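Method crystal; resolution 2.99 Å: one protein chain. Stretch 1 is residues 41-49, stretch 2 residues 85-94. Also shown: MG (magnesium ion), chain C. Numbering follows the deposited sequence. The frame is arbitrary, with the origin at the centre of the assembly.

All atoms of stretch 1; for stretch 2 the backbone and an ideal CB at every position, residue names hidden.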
# COMPACT_ATOMS: atom_id res chain seq x y z
N GLN A 41 0.00 -4.09 -1.07
CA GLN A 41 0.24 -5.03 0.01
C GLN A 41 -0.26 -6.42 -0.38
O GLN A 41 -1.03 -6.58 -1.34
CB GLN A 41 -0.42 -4.57 1.30
CG GLN A 41 -0.09 -3.15 1.72
CD GLN A 41 -0.88 -2.12 0.93
OE1 GLN A 41 -2.07 -2.30 0.66
NE2 GLN A 41 -0.21 -1.03 0.54
N GLU A 42 0.15 -7.42 0.40
CA GLU A 42 -0.15 -8.83 0.12
C GLU A 42 0.24 -9.13 -1.34
O GLU A 42 -0.55 -9.64 -2.12
CB GLU A 42 -1.63 -9.21 0.46
CG GLU A 42 -2.05 -9.09 1.96
CD GLU A 42 -3.32 -9.91 2.35
OE1 GLU A 42 -3.30 -11.16 2.28
OE2 GLU A 42 -4.35 -9.31 2.76
N VAL A 43 1.46 -8.78 -1.70
CA VAL A 43 2.00 -9.08 -3.02
C VAL A 43 2.79 -10.36 -2.88
O VAL A 43 3.75 -10.41 -2.11
CB VAL A 43 2.93 -7.95 -3.53
CG1 VAL A 43 3.65 -8.38 -4.78
CG2 VAL A 43 2.13 -6.69 -3.80
N ASN A 44 2.40 -11.40 -3.61
CA ASN A 44 2.97 -12.74 -3.40
C ASN A 44 3.77 -13.26 -4.58
O ASN A 44 3.54 -12.89 -5.74
CB ASN A 44 1.87 -13.77 -3.06
CG ASN A 44 1.05 -13.38 -1.84
OD1 ASN A 44 1.59 -13.07 -0.78
ND2 ASN A 44 -0.27 -13.42 -1.98
N GLN A 45 4.71 -14.14 -4.27
CA GLN A 45 5.41 -14.94 -5.27
C GLN A 45 5.67 -16.35 -4.73
O GLN A 45 5.74 -16.56 -3.52
CB GLN A 45 6.73 -14.28 -5.67
CG GLN A 45 7.81 -14.30 -4.58
CD GLN A 45 9.06 -13.54 -4.96
OE1 GLN A 45 9.10 -12.83 -5.97
NE2 GLN A 45 10.10 -13.68 -4.15
N LEU A 46 5.80 -17.31 -5.63
CA LEU A 46 6.06 -18.68 -5.23
C LEU A 46 7.50 -18.88 -4.80
O LEU A 46 8.41 -18.62 -5.57
CB LEU A 46 5.76 -19.62 -6.39
CG LEU A 46 4.30 -19.95 -6.59
CD1 LEU A 46 4.06 -20.39 -8.03
CD2 LEU A 46 3.89 -21.04 -5.62
N MSE A 47 7.70 -19.36 -3.58
CA MSE A 47 9.04 -19.59 -3.05
C MSE A 47 9.89 -20.44 -3.98
O MSE A 47 11.12 -20.34 -3.97
CB MSE A 47 8.99 -20.33 -1.73
CG MSE A 47 8.17 -19.69 -0.65
SE MSE A 47 8.37 -20.84 0.89
CE MSE A 47 7.95 -22.59 0.08
N ASN A 48 9.23 -21.29 -4.75
CA ASN A 48 9.96 -22.26 -5.54
C ASN A 48 10.29 -21.86 -6.97
O ASN A 48 11.11 -22.51 -7.60
CB ASN A 48 9.30 -23.63 -5.46
CG ASN A 48 9.69 -24.38 -4.20
OD1 ASN A 48 10.75 -24.15 -3.64
ND2 ASN A 48 8.84 -25.29 -3.77
N ASN A 49 9.70 -20.77 -7.46
CA ASN A 49 9.99 -20.23 -8.79
C ASN A 49 11.41 -19.68 -8.92
O ASN A 49 12.03 -19.38 -7.90
CB ASN A 49 8.98 -19.15 -9.15
CG ASN A 49 7.68 -19.72 -9.68
OD1 ASN A 49 7.42 -20.92 -9.55
ND2 ASN A 49 6.85 -18.87 -10.29
N UNK A 85 7.48 -12.33 4.97
CA UNK A 85 7.46 -13.62 5.64
C UNK A 85 6.87 -14.69 4.71
O UNK A 85 6.30 -14.36 3.66
CB UNK A 85 6.66 -13.53 6.94
N UNK A 86 7.03 -15.95 5.09
CA UNK A 86 6.33 -17.07 4.45
C UNK A 86 4.82 -16.90 4.61
O UNK A 86 4.31 -16.78 5.71
CB UNK A 86 6.78 -18.40 5.05
N UNK A 87 4.09 -16.87 3.50
CA UNK A 87 2.69 -16.49 3.57
C UNK A 87 1.67 -17.61 3.59
O UNK A 87 1.77 -18.56 4.37
CB UNK A 87 2.37 -15.58 2.38
N UNK A 88 0.66 -17.47 2.74
CA UNK A 88 -0.31 -18.50 2.50
C UNK A 88 0.31 -19.53 1.56
O UNK A 88 1.03 -19.15 0.64
CB UNK A 88 -1.60 -17.92 1.92
N UNK A 89 0.06 -20.80 1.82
CA UNK A 89 0.54 -21.88 0.96
C UNK A 89 2.05 -21.92 0.91
O UNK A 89 2.71 -22.04 1.94
CB UNK A 89 -0.02 -21.73 -0.46
N UNK A 90 2.59 -21.82 -0.30
CA UNK A 90 4.02 -21.73 -0.48
C UNK A 90 4.39 -20.39 -1.13
O UNK A 90 5.20 -20.35 -2.07
CB UNK A 90 4.52 -22.90 -1.32
N UNK A 91 3.81 -19.30 -0.64
CA UNK A 91 4.14 -17.97 -1.12
C UNK A 91 5.07 -17.18 -0.19
O UNK A 91 5.07 -17.36 1.03
CB UNK A 91 2.85 -17.18 -1.33
N UNK A 92 5.86 -16.29 -0.79
CA UNK A 92 6.46 -15.20 -0.05
C UNK A 92 5.48 -14.05 -0.07
O UNK A 92 4.96 -13.69 -1.14
CB UNK A 92 7.82 -14.79 -0.63
N UNK A 93 5.20 -13.48 1.09
CA UNK A 93 4.30 -12.33 1.17
C UNK A 93 5.13 -11.07 1.35
O UNK A 93 6.04 -11.04 2.17
CB UNK A 93 3.30 -12.49 2.31
N UNK A 94 4.82 -10.03 0.59
CA UNK A 94 5.58 -8.80 0.70
C UNK A 94 4.75 -7.60 0.34
O UNK A 94 3.53 -7.69 0.20
CB UNK A 94 6.82 -8.86 -0.19
MG MG C . -5.85 -10.23 3.07

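Position 85 has nothing of stretch 1 within 5.5 Å of its ideal CB, so the contact leaves the choice open; it is His-85, whose ring stays out of reach. At position 86 the CA-to-CB bond points sideways, with the SE atom of Met-47 5.1 Å from the ideal CB. An apolar side chain of moderate length would suit this edge, and Ile-86 fills it, its CG1 lying 4.3 Å from SE of Met-47.

Position 87 would direct a CB toward stretch 1, 4.1 Å from OD1 of Asn-44. Its phi/psi of -98/-132 lies outside the usual strand and helix regions, which favours a residue without a side chain, and Gly-87 is found. Position 88 has nothing of stretch 1 within 5.5 Å of its ideal CB, so stretch 1 hardly restricts the choice, though a large side chain could reach back to it. Phe-88 does so: its CE2 comes within 4.0 Å of OE1 of Glu-42, whose OE2 binds the magnesium ion at 1.8 Å. At position 89 the positive phi of 62° with psi -123° by itself favours glycine, and Gly-89 is deposited.

Position 90 points sideways, its ideal CB 3.7 Å from CE of Met-47. Its backbone O accepts a hydrogen bond from N of Met-47 (3.1 Å) whatever the side chain. A chain with an aliphatic start would suit, and a polar end could run on into open space. Lys-90 combines both: CB packs against CE of Met-47, while the end of the side chain leads away.

Position 91 opens the strand opposite Leu-46, in a non-hydrogen-bonded pair. Its ideal CB is 3.9 Å from CB of Asn-44, and the leucine side chain offers an apolar surface, so a large apolar or aromatic residue would fit. Tyr-91 brings CE1 to 3.8 Å from CG of Leu-46, while O of Gln-45 lies at the ring's edge, near its plane.

Position 92 pairs with Gln-45 through two backbone hydrogen bonds, N to O of Gln-45 at 2.7 Å and O from N of Gln-45 at 3.2 Å. Its CB shares a face with the Gln-45 side chain, whose amide could meet a small polar group; an apolar chain could instead lie along Met-47. Asn-92 accepts a weak hydrogen bond at OD1 from NE2 of Gln-45 (3.4 Å), and its ND2 packs 3.3 Å from CG of Met-47.

Position 93 faces Asn-44, whose OD1 is 3.6 Å from the ideal CB. A polar chain, or one with an aliphatic stem, would suit; an acid must tolerate nearby Glu-42. Glu-93 lays CG 3.4 Å from OD1 of Asn-44. Its OE2 is 4.3 Å from OE1 of Glu-42, a like-charge approach, and one water donates to both OE2 of Glu-93 and, weakly, OD1 of Asn-44.

Position 94 pairs with Val-43, N to O at 2.9 Å and O from N at 3.0 Å. Its ideal CB would be 3.9 Å from O of Val-43, which excludes nothing, and the extended backbone does not require glycine; several residues would suit as far as stretch 1 is concerned. Gly-94 is deposited and contributes backbone alone.

Stretch 2 85-94: HIGFGKYNEG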
# COMPACT_ATOMS: atom_id res chain seq x y z
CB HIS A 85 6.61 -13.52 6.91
CG HIS A 85 5.22 -13.01 6.68
ND1 HIS A 85 4.79 -11.77 7.11
CD2 HIS A 85 4.16 -13.57 6.04
CE1 HIS A 85 3.53 -11.60 6.76
NE2 HIS A 85 3.12 -12.67 6.11
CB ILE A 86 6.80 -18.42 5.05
CG1 ILE A 86 8.22 -18.73 4.58
CG2 ILE A 86 5.87 -19.54 4.65
CD1 ILE A 86 8.99 -19.65 5.51
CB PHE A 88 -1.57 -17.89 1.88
CG PHE A 88 -2.36 -17.04 2.83
CD1 PHE A 88 -3.29 -17.63 3.70
CD2 PHE A 88 -2.19 -15.66 2.88
CE1 PHE A 88 -4.03 -16.84 4.60
CE2 PHE A 88 -2.92 -14.87 3.77
CZ PHE A 88 -3.84 -15.46 4.63
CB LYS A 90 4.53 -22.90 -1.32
CG LYS A 90 4.58 -24.24 -0.59
CD LYS A 90 5.30 -25.29 -1.43
CE LYS A 90 5.78 -26.47 -0.60
NZ LYS A 90 4.99 -27.72 -0.87
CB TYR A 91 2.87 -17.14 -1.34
CG TYR A 91 1.97 -17.64 -2.42
CD1 TYR A 91 2.40 -17.70 -3.74
CD2 TYR A 91 0.67 -18.02 -2.14
CE1 TYR A 91 1.55 -18.16 -4.76
CE2 TYR A 91 -0.18 -18.48 -3.13
CZ TYR A 91 0.26 -18.55 -4.44
OH TYR A 91 -0.59 -19.00 -5.42
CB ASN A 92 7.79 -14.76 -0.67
CG ASN A 92 8.87 -15.85 -0.66
OD1 ASN A 92 9.68 -15.93 -1.60
ND2 ASN A 92 8.91 -16.69 0.39
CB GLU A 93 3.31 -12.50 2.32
CG GLU A 93 2.11 -11.56 2.23
CD GLU A 93 0.99 -11.88 3.22
OE1 GLU A 93 0.66 -10.99 4.07
OE2 GLU A 93 0.42 -13.02 3.16
O HOH W 1 1.60 -7.52 2.69
O HOH W 2 0.71 -15.16 1.07
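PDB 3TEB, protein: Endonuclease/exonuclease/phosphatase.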